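D-aminoacyl-tRNA deacylase (Archaeoglobus fulgidus, PDB 1YQE) probably hydrolyses D-aminoacyl-tRNAs to free tRNA and D-amino acids with the help of zinc, so limiting the toxicity of D-aminoacyl-tRNA. Local coordinates at residues A[74-79]-A[143-148]; A[78-81]-A[87-90]; A[91-96]-A[115-120]; A[132-137]-A[161-166]; A[155-160]-A[167-172]. One frame throughout, in Å; residues are numbered along the deposited sequence.

Contact 1: A[74-79]-A[143-148]; sequences ILFASR and HGPSEI. With POP (pyrophosphate 2-), chain B.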
# COMPACT_ATOMS: atom_id res chain seq x y z
N ILE A 74 6.02 0.02 7.98
CA ILE A 74 5.69 -1.39 7.82
C ILE A 74 5.30 -1.71 6.38
O ILE A 74 4.56 -0.97 5.74
CB ILE A 74 4.49 -1.80 8.71
CG1 ILE A 74 4.85 -1.63 10.18
CG2 ILE A 74 4.09 -3.24 8.42
CD1 ILE A 74 3.66 -1.88 11.13
N LEU A 75 5.83 -2.82 5.89
CA LEU A 75 5.48 -3.32 4.57
C LEU A 75 4.77 -4.65 4.86
O LEU A 75 5.42 -5.64 5.19
CB LEU A 75 6.72 -3.56 3.70
CG LEU A 75 7.47 -2.33 3.19
CD1 LEU A 75 8.52 -1.90 4.20
CD2 LEU A 75 8.14 -2.66 1.87
N PHE A 76 3.45 -4.65 4.78
CA PHE A 76 2.68 -5.87 5.02
C PHE A 76 2.79 -6.74 3.78
O PHE A 76 2.51 -6.29 2.68
CB PHE A 76 1.20 -5.56 5.27
CG PHE A 76 0.93 -4.85 6.56
CD1 PHE A 76 0.63 -3.50 6.57
CD2 PHE A 76 0.96 -5.55 7.77
CE1 PHE A 76 0.35 -2.84 7.77
CE2 PHE A 76 0.68 -4.90 8.97
CZ PHE A 76 0.38 -3.55 8.97
N ALA A 77 3.19 -8.00 3.97
CA ALA A 77 3.33 -8.95 2.88
C ALA A 77 2.17 -9.92 3.04
O ALA A 77 2.06 -10.60 4.05
CB ALA A 77 4.66 -9.69 2.98
N SER A 78 1.30 -9.97 2.04
CA SER A 78 0.13 -10.84 2.13
C SER A 78 -0.39 -11.30 0.78
O SER A 78 0.04 -10.82 -0.27
CB SER A 78 -0.98 -10.10 2.88
OG SER A 78 -2.25 -10.68 2.63
N ARG A 79 -1.32 -12.23 0.83
CA ARG A 79 -1.93 -12.73 -0.39
C ARG A 79 -3.09 -11.79 -0.71
O ARG A 79 -3.52 -11.00 0.14
CB ARG A 79 -2.47 -14.14 -0.17
CG ARG A 79 -3.50 -14.23 0.96
CD ARG A 79 -4.01 -15.65 1.13
NE ARG A 79 -4.77 -15.81 2.36
CZ ARG A 79 -5.95 -15.24 2.59
NH1 ARG A 79 -6.51 -14.46 1.67
NH2 ARG A 79 -6.56 -15.44 3.75
N HIS A 143 -10.51 -2.24 3.27
CA HIS A 143 -10.26 -3.25 4.29
C HIS A 143 -9.35 -2.80 5.42
O HIS A 143 -8.64 -1.80 5.31
CB HIS A 143 -9.71 -4.53 3.65
CG HIS A 143 -10.72 -5.27 2.82
ND1 HIS A 143 -10.44 -6.46 2.19
CD2 HIS A 143 -12.01 -4.99 2.54
CE1 HIS A 143 -11.51 -6.89 1.55
NE2 HIS A 143 -12.48 -6.01 1.75
N GLY A 144 -9.38 -3.56 6.52
CA GLY A 144 -8.54 -3.24 7.66
C GLY A 144 -7.11 -3.68 7.36
O GLY A 144 -6.85 -4.26 6.31
N PRO A 145 -6.16 -3.42 8.26
CA PRO A 145 -6.37 -2.72 9.53
C PRO A 145 -6.39 -1.20 9.32
O PRO A 145 -5.63 -0.65 8.52
CB PRO A 145 -5.19 -3.19 10.37
CG PRO A 145 -4.08 -3.26 9.32
CD PRO A 145 -4.77 -3.91 8.15
N SER A 146 -7.28 -0.51 10.02
CA SER A 146 -7.36 0.94 9.88
C SER A 146 -6.57 1.66 10.96
O SER A 146 -6.12 2.79 10.75
CB SER A 146 -8.82 1.40 9.94
OG SER A 146 -9.39 1.05 11.19
N GLU A 147 -6.38 1.00 12.10
CA GLU A 147 -5.67 1.62 13.21
C GLU A 147 -4.17 1.38 13.19
O GLU A 147 -3.63 0.67 14.04
CB GLU A 147 -6.27 1.13 14.53
CG GLU A 147 -7.80 1.18 14.55
CD GLU A 147 -8.37 2.53 14.15
OE1 GLU A 147 -8.12 3.52 14.86
OE2 GLU A 147 -9.07 2.60 13.12
N ILE A 148 -3.50 1.98 12.21
CA ILE A 148 -2.05 1.86 12.07
C ILE A 148 -1.52 3.29 11.94
O ILE A 148 -1.92 4.02 11.04
CB ILE A 148 -1.65 1.07 10.81
CG1 ILE A 148 -2.26 -0.34 10.86
CG2 ILE A 148 -0.13 0.99 10.70
CD1 ILE A 148 -1.75 -1.23 12.01
P1 POP B . -7.93 -11.51 2.62
O1 POP B . -8.69 -12.60 1.87
O2 POP B . -6.87 -12.19 3.50
O3 POP B . -8.86 -10.72 3.53
O POP B . -7.10 -10.51 1.59
P2 POP B . -7.81 -9.34 0.65
O4 POP B . -9.31 -9.33 0.74
O5 POP B . -7.39 -9.54 -0.77
O6 POP B . -7.13 -7.99 1.19
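The backbones come nearest at Phe76 and Pro145, where the CA atoms are still 10.6 Å apart, so side chains have to bridge the gap. Residues 74-79 lie on strand 73-81 of the mixed sheet of this alpha/beta fold. Residues 143-148 belong to the irregular loop between strands 135-138 and 152-159, with a cis peptide bond before Pro145 and an inverse gamma turn centred on Glu147. The Phe76 ring carries the contact with its far end. Phe76 CZ meets Ile148 CD1 at 4.4 Å, and this methyl lies at the ring edge, near its plane. Pro145 CG approaches Phe76 CZ obliquely at 4.5 Å. Ile74 CG2 sits over the centre of one ring face, 3.6 Å above the plane, and Phe154 stacks with the ring. The contact is small and buried.

At their other ends the segments reach the pyrophosphate. Arg79 has CG between its backbone N and carbonyl carbon (chi1 58°), and from there the chain runs extended to NE. Its NH1 gives a hydrogen bond of 2.9 Å to O1 of the pyrophosphate (156°), in the guanidinium plane. His143 presents a ring edge to the same ligand, with CE1 3.4 Å from O4.

Contact 2: A[78-81]-A[87-90]; sequences SRHS and KIFT. With POP (pyrophosphate 2-), chain B.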
# COMPACT_ATOMS: atom_id res chain seq x y z
N SER A 78 1.30 -9.97 2.04
CA SER A 78 0.13 -10.84 2.13
C SER A 78 -0.39 -11.30 0.78
O SER A 78 0.04 -10.82 -0.27
CB SER A 78 -0.98 -10.10 2.88
OG SER A 78 -2.25 -10.68 2.63
N ARG A 79 -1.32 -12.23 0.83
CA ARG A 79 -1.93 -12.73 -0.39
C ARG A 79 -3.09 -11.79 -0.71
O ARG A 79 -3.52 -11.00 0.14
CB ARG A 79 -2.47 -14.14 -0.17
CG ARG A 79 -3.50 -14.23 0.96
CD ARG A 79 -4.01 -15.65 1.13
NE ARG A 79 -4.77 -15.81 2.36
CZ ARG A 79 -5.95 -15.24 2.59
NH1 ARG A 79 -6.51 -14.46 1.67
NH2 ARG A 79 -6.56 -15.44 3.75
N HIS A 80 -3.58 -11.86 -1.94
CA HIS A 80 -4.73 -11.06 -2.35
C HIS A 80 -5.75 -12.05 -2.90
O HIS A 80 -5.44 -12.81 -3.82
CB HIS A 80 -4.35 -10.05 -3.44
CG HIS A 80 -5.54 -9.41 -4.09
ND1 HIS A 80 -6.46 -8.66 -3.38
CD2 HIS A 80 -5.99 -9.45 -5.37
CE1 HIS A 80 -7.43 -8.28 -4.19
NE2 HIS A 80 -7.17 -8.74 -5.40
N SER A 81 -6.95 -12.04 -2.34
CA SER A 81 -7.99 -12.95 -2.79
C SER A 81 -9.03 -12.20 -3.62
O SER A 81 -9.56 -11.18 -3.20
CB SER A 81 -8.67 -13.62 -1.59
OG SER A 81 -9.63 -14.57 -2.00
N LYS A 87 -4.06 -13.18 -12.25
CA LYS A 87 -2.74 -13.29 -11.65
C LYS A 87 -2.21 -11.86 -11.56
O LYS A 87 -1.89 -11.23 -12.58
CB LYS A 87 -1.81 -14.14 -12.53
CG LYS A 87 -2.23 -15.61 -12.63
CD LYS A 87 -1.24 -16.39 -13.48
CE LYS A 87 -1.61 -17.87 -13.55
NZ LYS A 87 -1.49 -18.53 -12.22
N ILE A 88 -2.11 -11.34 -10.34
CA ILE A 88 -1.66 -9.97 -10.17
C ILE A 88 -0.79 -9.70 -8.95
O ILE A 88 -0.80 -10.45 -7.98
CB ILE A 88 -2.86 -8.99 -10.09
CG1 ILE A 88 -3.86 -9.50 -9.05
CG2 ILE A 88 -3.54 -8.86 -11.45
CD1 ILE A 88 -5.08 -8.61 -8.88
N PHE A 89 -0.04 -8.61 -9.04
CA PHE A 89 0.80 -8.12 -7.95
C PHE A 89 0.06 -6.84 -7.59
O PHE A 89 -0.23 -6.04 -8.48
CB PHE A 89 2.20 -7.76 -8.45
CG PHE A 89 3.04 -8.94 -8.84
CD1 PHE A 89 3.44 -9.87 -7.89
CD2 PHE A 89 3.46 -9.10 -10.16
CE1 PHE A 89 4.26 -10.95 -8.24
CE2 PHE A 89 4.28 -10.17 -10.52
CZ PHE A 89 4.67 -11.10 -9.56
N THR A 90 -0.27 -6.62 -6.32
CA THR A 90 -0.98 -5.40 -5.98
C THR A 90 -0.35 -4.62 -4.84
O THR A 90 0.46 -5.14 -4.08
CB THR A 90 -2.46 -5.66 -5.62
OG1 THR A 90 -2.53 -6.29 -4.34
CG2 THR A 90 -3.12 -6.55 -6.66
P1 POP B . -7.93 -11.51 2.62
O1 POP B . -8.69 -12.60 1.87
O2 POP B . -6.87 -12.19 3.50
O3 POP B . -8.86 -10.72 3.53
O POP B . -7.10 -10.51 1.59
P2 POP B . -7.81 -9.34 0.65
O4 POP B . -9.31 -9.33 0.74
O5 POP B . -7.39 -9.54 -0.77
O6 POP B . -7.13 -7.99 1.19
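His80 meets Ile88 and Thr90 although strand 152-159 runs between their two strands in the sheet. The closest CA atoms, those of His80 and Thr90, are 7.7 Å apart. The His80 side chain starts at CB, 4.3 Å from Thr90 OG1; that hydroxyl has its hydrogen bond elsewhere, with Glu139. CG lies anti to the backbone N (chi1 168°), which places the ring between the ligand and Ile88. His80 ND1 donates a weak, bent hydrogen bond to pyrophosphate O5, 2.9 Å long with an angle of 126° at the hydrogen. His80 CG and CE1, next to ND1, are 3.8 and 3.6 Å from the same O5. His80 CD2 packs against Ile88 CD1 at 3.7 Å. The methyl arrives obliquely, as does Thr90 CG2. At the tip, NE2 is hydrogen-bonded to Tyr199 OH.

Ser81 adds its backbone N, 3.0 Å from the same O5 and straighter at 154°. One phosphate oxygen is thus held by two N-H groups from consecutive residues, while Arg79 serves the other phosphate. Between them, the Tyr199 bond and the Ile88 methyl probably limit rotation of the imidazole. This is consistent with a pocket suited to an anionic group at the end of strand 73-81.

Contact 3: A[91-96]-A[115-120]; sequences VHVSGN and QTMKNY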
# COMPACT_ATOMS: atom_id res chain seq x y z
N VAL A 91 -0.74 -3.36 -4.75
CA VAL A 91 -0.30 -2.45 -3.71
C VAL A 91 -1.50 -1.61 -3.30
O VAL A 91 -2.29 -1.17 -4.15
CB VAL A 91 0.82 -1.51 -4.19
CG1 VAL A 91 1.13 -0.47 -3.11
CG2 VAL A 91 2.07 -2.31 -4.50
N HIS A 92 -1.66 -1.41 -2.00
CA HIS A 92 -2.74 -0.59 -1.48
C HIS A 92 -2.50 -0.30 -0.01
O HIS A 92 -1.70 -0.99 0.64
CB HIS A 92 -4.11 -1.28 -1.63
CG HIS A 92 -4.41 -2.27 -0.54
ND1 HIS A 92 -3.99 -3.58 -0.59
CD2 HIS A 92 -5.12 -2.15 0.61
CE1 HIS A 92 -4.42 -4.22 0.48
NE2 HIS A 92 -5.11 -3.38 1.22
N VAL A 93 -3.17 0.72 0.50
CA VAL A 93 -3.06 1.07 1.91
C VAL A 93 -4.42 0.75 2.51
O VAL A 93 -5.45 1.00 1.88
CB VAL A 93 -2.73 2.57 2.08
CG1 VAL A 93 -2.73 2.93 3.56
CG2 VAL A 93 -1.36 2.87 1.48
N SER A 94 -4.43 0.19 3.71
CA SER A 94 -5.68 -0.17 4.37
C SER A 94 -6.42 1.06 4.90
O SER A 94 -5.82 2.12 5.12
CB SER A 94 -5.39 -1.18 5.50
OG SER A 94 -4.32 -0.75 6.32
N GLY A 95 -7.72 0.90 5.09
CA GLY A 95 -8.56 1.99 5.58
C GLY A 95 -9.98 1.80 5.10
O GLY A 95 -10.21 1.15 4.07
N ASN A 96 -10.94 2.36 5.83
CA ASN A 96 -12.35 2.22 5.47
C ASN A 96 -13.05 3.55 5.30
O ASN A 96 -12.70 4.54 5.96
CB ASN A 96 -13.13 1.46 6.55
CG ASN A 96 -12.60 0.08 6.79
OD1 ASN A 96 -12.56 -0.74 5.88
ND2 ASN A 96 -12.21 -0.21 8.03
N GLN A 115 6.17 7.08 -0.55
CA GLN A 115 7.49 6.97 -1.17
C GLN A 115 7.91 5.53 -1.40
O GLN A 115 8.30 5.15 -2.52
CB GLN A 115 8.54 7.69 -0.32
CG GLN A 115 8.24 9.16 -0.06
CD GLN A 115 8.03 9.97 -1.34
OE1 GLN A 115 8.75 9.80 -2.33
NE2 GLN A 115 7.05 10.87 -1.32
N THR A 116 7.82 4.71 -0.36
CA THR A 116 8.20 3.31 -0.45
C THR A 116 7.29 2.55 -1.42
O THR A 116 7.75 1.71 -2.19
CB THR A 116 8.18 2.63 0.92
OG1 THR A 116 9.13 3.29 1.78
CG2 THR A 116 8.56 1.16 0.81
N MET A 117 6.00 2.85 -1.37
CA MET A 117 5.07 2.21 -2.29
C MET A 117 5.55 2.48 -3.72
O MET A 117 5.57 1.57 -4.56
CB MET A 117 3.67 2.78 -2.11
CG MET A 117 3.05 2.45 -0.77
SD MET A 117 1.63 3.52 -0.47
CE MET A 117 0.46 2.87 -1.69
N LYS A 118 5.94 3.72 -3.99
CA LYS A 118 6.41 4.11 -5.32
C LYS A 118 7.69 3.38 -5.72
O LYS A 118 7.79 2.84 -6.81
CB LYS A 118 6.66 5.63 -5.38
CG LYS A 118 7.15 6.15 -6.74
CD LYS A 118 6.08 6.02 -7.84
CE LYS A 118 6.50 6.75 -9.12
NZ LYS A 118 5.41 6.76 -10.15
N ASN A 119 8.68 3.39 -4.83
CA ASN A 119 9.94 2.73 -5.11
C ASN A 119 9.74 1.23 -5.32
O ASN A 119 10.43 0.61 -6.14
CB ASN A 119 10.94 3.02 -3.99
CG ASN A 119 11.37 4.47 -3.98
OD1 ASN A 119 11.57 5.07 -5.03
ND2 ASN A 119 11.51 5.05 -2.79
N TYR A 120 8.79 0.66 -4.60
CA TYR A 120 8.48 -0.75 -4.74
C TYR A 120 7.91 -1.01 -6.14
O TYR A 120 8.34 -1.92 -6.84
CB TYR A 120 7.44 -1.18 -3.71
CG TYR A 120 6.87 -2.56 -3.99
CD1 TYR A 120 7.56 -3.71 -3.60
CD2 TYR A 120 5.65 -2.72 -4.65
CE1 TYR A 120 7.05 -4.98 -3.87
CE2 TYR A 120 5.13 -3.99 -4.93
CZ TYR A 120 5.84 -5.11 -4.53
OH TYR A 120 5.34 -6.37 -4.78
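This is a buried helix-on-sheet contact close to the centre of the chain, where Val91 and Val93 pack against Met117 and Tyr120. Helix 114-125 packs on one face of the mixed sheet of the alpha/beta fold, over the end of strand 88-92 and the loop that follows. The nearest CA atoms, of Val91 and Met117, are 7.3 Å apart. All the touching groups are apolar. Met117 bends at its last torsion (chi3 70°), which swings CE toward the strand. There Met117 CE meets Val91 CG1 at 3.7 Å. Val93 CG2 meets both the sulfur, 3.6 Å from Met117 SD, and the same methyl; the Val93 and Met117 side chains lie roughly perpendicular. Met117 also touches Met138 of strand 135-138 and Ala153 of strand 152-159. Tyr120 reaches on to helix 167-182, so it joins the two helices on this face. The Val91 and Tyr120 side chains run alongside each other, pointing opposite ways, and Val91 CG2 ends 3.5 Å from Tyr120 CE2, oblique to the ring.

Contact 4: A[132-137]-A[161-166]; sequences PEFEFT and EEEWKD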
# COMPACT_ATOMS: atom_id res chain seq x y z
N PRO A 132 5.63 -13.09 -17.10
CA PRO A 132 4.76 -12.58 -18.16
C PRO A 132 3.26 -12.77 -17.95
O PRO A 132 2.46 -11.94 -18.41
CB PRO A 132 5.27 -13.31 -19.40
CG PRO A 132 6.70 -13.54 -19.09
CD PRO A 132 6.65 -13.99 -17.66
N GLU A 133 2.87 -13.85 -17.28
CA GLU A 133 1.45 -14.12 -17.06
C GLU A 133 0.86 -13.24 -15.96
O GLU A 133 -0.35 -13.23 -15.75
CB GLU A 133 1.23 -15.60 -16.70
CG GLU A 133 1.61 -15.97 -15.26
CD GLU A 133 3.10 -16.23 -15.07
OE1 GLU A 133 3.93 -15.57 -15.75
OE2 GLU A 133 3.44 -17.08 -14.22
N PHE A 134 1.72 -12.50 -15.27
CA PHE A 134 1.27 -11.61 -14.20
C PHE A 134 1.18 -10.16 -14.64
O PHE A 134 1.89 -9.71 -15.54
CB PHE A 134 2.22 -11.69 -12.99
CG PHE A 134 1.90 -12.80 -12.04
CD1 PHE A 134 2.14 -14.12 -12.38
CD2 PHE A 134 1.35 -12.51 -10.79
CE1 PHE A 134 1.84 -15.15 -11.49
CE2 PHE A 134 1.04 -13.54 -9.90
CZ PHE A 134 1.29 -14.86 -10.25
N GLU A 135 0.30 -9.42 -13.98
CA GLU A 135 0.11 -8.02 -14.29
C GLU A 135 0.13 -7.24 -12.98
O GLU A 135 -0.25 -7.77 -11.94
CB GLU A 135 -1.24 -7.82 -14.99
CG GLU A 135 -1.51 -6.41 -15.45
CD GLU A 135 -2.82 -6.29 -16.19
OE1 GLU A 135 -2.98 -6.96 -17.23
OE2 GLU A 135 -3.70 -5.51 -15.74
N PHE A 136 0.60 -6.00 -13.02
CA PHE A 136 0.62 -5.19 -11.81
C PHE A 136 -0.57 -4.24 -11.80
O PHE A 136 -1.00 -3.75 -12.84
CB PHE A 136 1.88 -4.33 -11.71
CG PHE A 136 1.75 -3.24 -10.69
CD1 PHE A 136 1.75 -3.54 -9.33
CD2 PHE A 136 1.51 -1.92 -11.08
CE1 PHE A 136 1.51 -2.55 -8.38
CE2 PHE A 136 1.27 -0.93 -10.13
CZ PHE A 136 1.27 -1.25 -8.78
N THR A 137 -1.09 -3.97 -10.61
CA THR A 137 -2.20 -3.05 -10.48
C THR A 137 -2.30 -2.53 -9.06
O THR A 137 -1.96 -3.22 -8.09
CB THR A 137 -3.54 -3.71 -10.86
OG1 THR A 137 -4.56 -2.70 -10.93
CG2 THR A 137 -3.95 -4.75 -9.82
N GLU A 161 -5.17 -19.42 -4.65
CA GLU A 161 -4.15 -20.28 -4.06
C GLU A 161 -3.05 -20.62 -5.07
O GLU A 161 -1.90 -20.82 -4.70
CB GLU A 161 -4.80 -21.57 -3.55
CG GLU A 161 -3.90 -22.44 -2.69
CD GLU A 161 -3.52 -21.76 -1.39
OE1 GLU A 161 -4.43 -21.45 -0.59
OE2 GLU A 161 -2.31 -21.55 -1.15
N GLU A 162 -3.42 -20.70 -6.34
CA GLU A 162 -2.44 -21.01 -7.38
C GLU A 162 -1.31 -19.98 -7.36
O GLU A 162 -0.13 -20.32 -7.46
CB GLU A 162 -3.10 -21.01 -8.76
CG GLU A 162 -3.71 -22.34 -9.14
CD GLU A 162 -2.68 -23.46 -9.15
OE1 GLU A 162 -1.63 -23.29 -9.82
OE2 GLU A 162 -2.92 -24.50 -8.51
N GLU A 163 -1.69 -18.71 -7.20
CA GLU A 163 -0.71 -17.63 -7.17
C GLU A 163 -0.05 -17.49 -5.80
O GLU A 163 1.14 -17.16 -5.72
CB GLU A 163 -1.37 -16.31 -7.56
CG GLU A 163 -1.90 -16.26 -8.99
CD GLU A 163 -3.10 -17.16 -9.22
OE1 GLU A 163 -4.08 -17.03 -8.46
OE2 GLU A 163 -3.06 -17.98 -10.16
N TRP A 164 -0.79 -17.75 -4.73
CA TRP A 164 -0.24 -17.63 -3.39
C TRP A 164 0.91 -18.61 -3.16
O TRP A 164 1.85 -18.33 -2.42
CB TRP A 164 -1.32 -17.86 -2.33
CG TRP A 164 -2.58 -17.06 -2.52
CD1 TRP A 164 -2.71 -15.88 -3.19
CD2 TRP A 164 -3.88 -17.40 -2.03
NE1 TRP A 164 -4.02 -15.45 -3.15
CE2 TRP A 164 -4.76 -16.37 -2.44
CE3 TRP A 164 -4.39 -18.47 -1.28
CZ2 TRP A 164 -6.12 -16.38 -2.13
CZ3 TRP A 164 -5.75 -18.48 -0.97
CH2 TRP A 164 -6.59 -17.44 -1.40
N LYS A 165 0.83 -19.77 -3.80
CA LYS A 165 1.87 -20.79 -3.65
C LYS A 165 2.99 -20.63 -4.66
O LYS A 165 3.98 -21.37 -4.63
CB LYS A 165 1.25 -22.18 -3.79
CG LYS A 165 0.20 -22.51 -2.75
CD LYS A 165 -0.30 -23.94 -2.91
CE LYS A 165 -1.29 -24.31 -1.82
NZ LYS A 165 -0.71 -24.13 -0.45
N ASP A 166 2.85 -19.65 -5.56
CA ASP A 166 3.85 -19.40 -6.60
C ASP A 166 5.15 -18.92 -5.96
O ASP A 166 5.25 -17.79 -5.50
CB ASP A 166 3.32 -18.35 -7.58
CG ASP A 166 4.13 -18.28 -8.86
OD1 ASP A 166 5.37 -18.29 -8.78
OD2 ASP A 166 3.53 -18.21 -9.95
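Glu133 comes first, and its carboxylate comes near that of Asp166, with Glu133 OE2 4.4 Å from Asp166 OD2. Lys131 NZ makes a salt bridge to both oxygens, which probably offsets the like charges. Next is Phe134, which carries most of the contact. Its ring projects toward the short helix 161-164 and the turn after it. Phe134 CZ rests on Glu163 CG at 3.7 Å, obliquely. Phe134 CE1 lies 3.8 Å from Asp166 OD2, also oblique, with the ring and carboxylate planes nearly perpendicular (85°). Beyond Phe134 the chain runs on into strand 135-138, at the edge of the sheet, which pairs with strand 88-92.

Glu163 turns at chi2 (69°), so its methylenes face the ring while its carboxylate goes elsewhere. OE1 is hydrogen-bonded to Thr160 OG1 and Ser159 N, and OE2 forms a salt bridge with Lys87. Asp166 is the N-cap of helix 167-182, with OD1 taking Ala169 N. Glu163 thus offers the ring its methylenes, and Asp166 one carboxylate oxygen. The lysines probably offset their charge, while a hydroxyl and backbone N-H groups hydrogen-bond their oxygens.

Contact 5: A[155-160]-A[167-172]; sequences YEIGST and REAAEV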
# COMPACT_ATOMS: atom_id res chain seq x y z
N TYR A 155 1.61 -5.22 0.23
CA TYR A 155 2.25 -5.69 -0.99
C TYR A 155 1.78 -7.12 -1.13
O TYR A 155 2.15 -7.98 -0.32
CB TYR A 155 3.77 -5.60 -0.83
CG TYR A 155 4.21 -4.20 -0.44
CD1 TYR A 155 4.07 -3.74 0.87
CD2 TYR A 155 4.69 -3.32 -1.40
CE1 TYR A 155 4.41 -2.42 1.21
CE2 TYR A 155 5.03 -2.02 -1.08
CZ TYR A 155 4.88 -1.57 0.22
OH TYR A 155 5.21 -0.26 0.51
N GLU A 156 0.96 -7.39 -2.15
CA GLU A 156 0.39 -8.72 -2.29
C GLU A 156 0.55 -9.42 -3.64
O GLU A 156 1.01 -8.84 -4.62
CB GLU A 156 -1.11 -8.63 -1.96
CG GLU A 156 -1.41 -7.72 -0.78
CD GLU A 156 -2.90 -7.55 -0.51
OE1 GLU A 156 -3.70 -7.61 -1.47
OE2 GLU A 156 -3.26 -7.33 0.66
N ILE A 157 0.14 -10.68 -3.64
CA ILE A 157 0.16 -11.55 -4.81
C ILE A 157 -1.25 -12.10 -4.94
O ILE A 157 -1.76 -12.71 -3.99
CB ILE A 157 1.11 -12.74 -4.62
CG1 ILE A 157 2.54 -12.24 -4.40
CG2 ILE A 157 1.05 -13.66 -5.83
CD1 ILE A 157 3.53 -13.35 -4.13
N GLY A 158 -1.91 -11.87 -6.05
CA GLY A 158 -3.01 -12.80 -6.26
C GLY A 158 -3.25 -13.34 -7.66
O GLY A 158 -2.38 -13.28 -8.54
N SER A 159 -4.53 -14.03 -7.41
CA SER A 159 -5.80 -13.81 -6.70
C SER A 159 -6.31 -15.08 -6.05
O SER A 159 -7.28 -15.04 -5.29
CB SER A 159 -6.86 -13.27 -7.66
OG SER A 159 -6.56 -11.95 -8.08
N THR A 160 -5.67 -16.21 -6.34
CA THR A 160 -6.08 -17.49 -5.77
C THR A 160 -4.88 -18.25 -5.20
O THR A 160 -3.74 -17.78 -5.28
CB THR A 160 -6.76 -18.39 -6.82
OG1 THR A 160 -5.75 -19.02 -7.64
CG2 THR A 160 -7.68 -17.57 -7.70
N ARG A 167 6.16 -19.80 -5.95
CA ARG A 167 7.46 -19.48 -5.37
C ARG A 167 8.17 -18.31 -6.03
O ARG A 167 8.68 -17.42 -5.34
CB ARG A 167 8.37 -20.71 -5.43
CG ARG A 167 8.77 -21.28 -4.08
CD ARG A 167 7.58 -21.84 -3.33
NE ARG A 167 7.99 -22.64 -2.17
CZ ARG A 167 7.15 -23.22 -1.33
NH1 ARG A 167 5.84 -23.10 -1.49
NH2 ARG A 167 7.63 -23.94 -0.31
N GLU A 168 8.20 -18.30 -7.36
CA GLU A 168 8.88 -17.22 -8.07
C GLU A 168 8.16 -15.88 -7.95
O GLU A 168 8.81 -14.84 -7.91
CB GLU A 168 9.06 -17.57 -9.54
CG GLU A 168 9.70 -16.45 -10.33
CD GLU A 168 10.24 -16.91 -11.65
OE1 GLU A 168 9.62 -17.79 -12.29
OE2 GLU A 168 11.29 -16.38 -12.07
N ALA A 169 6.83 -15.91 -7.89
CA ALA A 169 6.08 -14.67 -7.75
C ALA A 169 6.49 -14.02 -6.43
O ALA A 169 6.70 -12.81 -6.36
CB ALA A 169 4.57 -14.96 -7.76
N ALA A 170 6.61 -14.84 -5.39
CA ALA A 170 7.00 -14.35 -4.07
C ALA A 170 8.43 -13.84 -4.07
O ALA A 170 8.77 -12.90 -3.35
CB ALA A 170 6.84 -15.45 -3.03
N GLU A 171 9.27 -14.48 -4.88
CA GLU A 171 10.68 -14.11 -4.99
C GLU A 171 10.80 -12.75 -5.69
O GLU A 171 11.65 -11.93 -5.33
CB GLU A 171 11.43 -15.20 -5.76
CG GLU A 171 12.94 -15.18 -5.62
CD GLU A 171 13.58 -14.04 -6.38
OE1 GLU A 171 13.11 -13.73 -7.49
OE2 GLU A 171 14.57 -13.47 -5.88
N VAL A 172 9.95 -12.52 -6.68
CA VAL A 172 9.96 -11.25 -7.40
C VAL A 172 9.51 -10.14 -6.47
O VAL A 172 10.09 -9.05 -6.46
CB VAL A 172 9.05 -11.31 -8.65
CG1 VAL A 172 8.87 -9.92 -9.24
CG2 VAL A 172 9.67 -12.23 -9.69
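Ile157 and the start of helix 167-182 make a van der Waals contact, with one methyl of Ile157 doing the work. CG1 lies anti to the carbonyl carbon (chi1 -61°), and chi2 of 177° stretches the chain out to CD1. That methyl settles on the backbone where Ala169 joins Ala170. Ile157 CD1 is 3.6 Å from Ala170 CA and 3.8 Å from Ala169 C. The CB atoms of Ala169 and Ala170 are both 4.1 Å from Ile157 CD1, not far from a right angle apart as seen from it. With small side chains here, the helix can lie close, and the CA atoms of Ile157 and Ala169 are 7.3 Å apart. Ala169 also touches Phe89, and Ala170 touches Asn19 and Asn23 of helix 15-24.

Strand 152-159, the short helix 161-164 and helix 167-182 follow one another, so the chain leaves the mixed sheet and folds back over one of its faces. Alternate strand residues serve different sides. Ile157 points to the helix, whereas Glu156 belongs to the pyrophosphate pocket.

Hydrogen bonds and charges fix the two pieces separately. The strand pairs with strands 73-81 and 88-92 on its two sides, through His80 to Ile157 and Ile88 to Gly158. Thr160 is the N-cap of helix 161-164, its OG1 accepting from Glu162 N. On the helix, Glu168 OE2 and Glu171 OE1 form salt bridges with NH2 and NH1 of Arg130.

Strand 73-81 opens contacts 1 and 2, which share Ser78 and Arg79. Contact 2 closes first, over the short loop to strand 88-92. Contact 3 follows in series, tying the end of that strand to helix 114-125. It is nested in the longer loop that contact 1 closes at 143-148, where Ser94 OG is hydrogen-bonded to Pro145 O. Segment 132-137 opens contact 4 before contact 1 closes, so these two cross. Contact 5 starts on strand 152-159, which lies between strands 73-81 and 88-92, and crosses contact 4. Contacts 1 and 2 share the pyrophosphate; contacts 3 and 5 pack helices on the sheet; contact 4 ties the run into edge strand 135-138 to helix 161-164 and the turn after it.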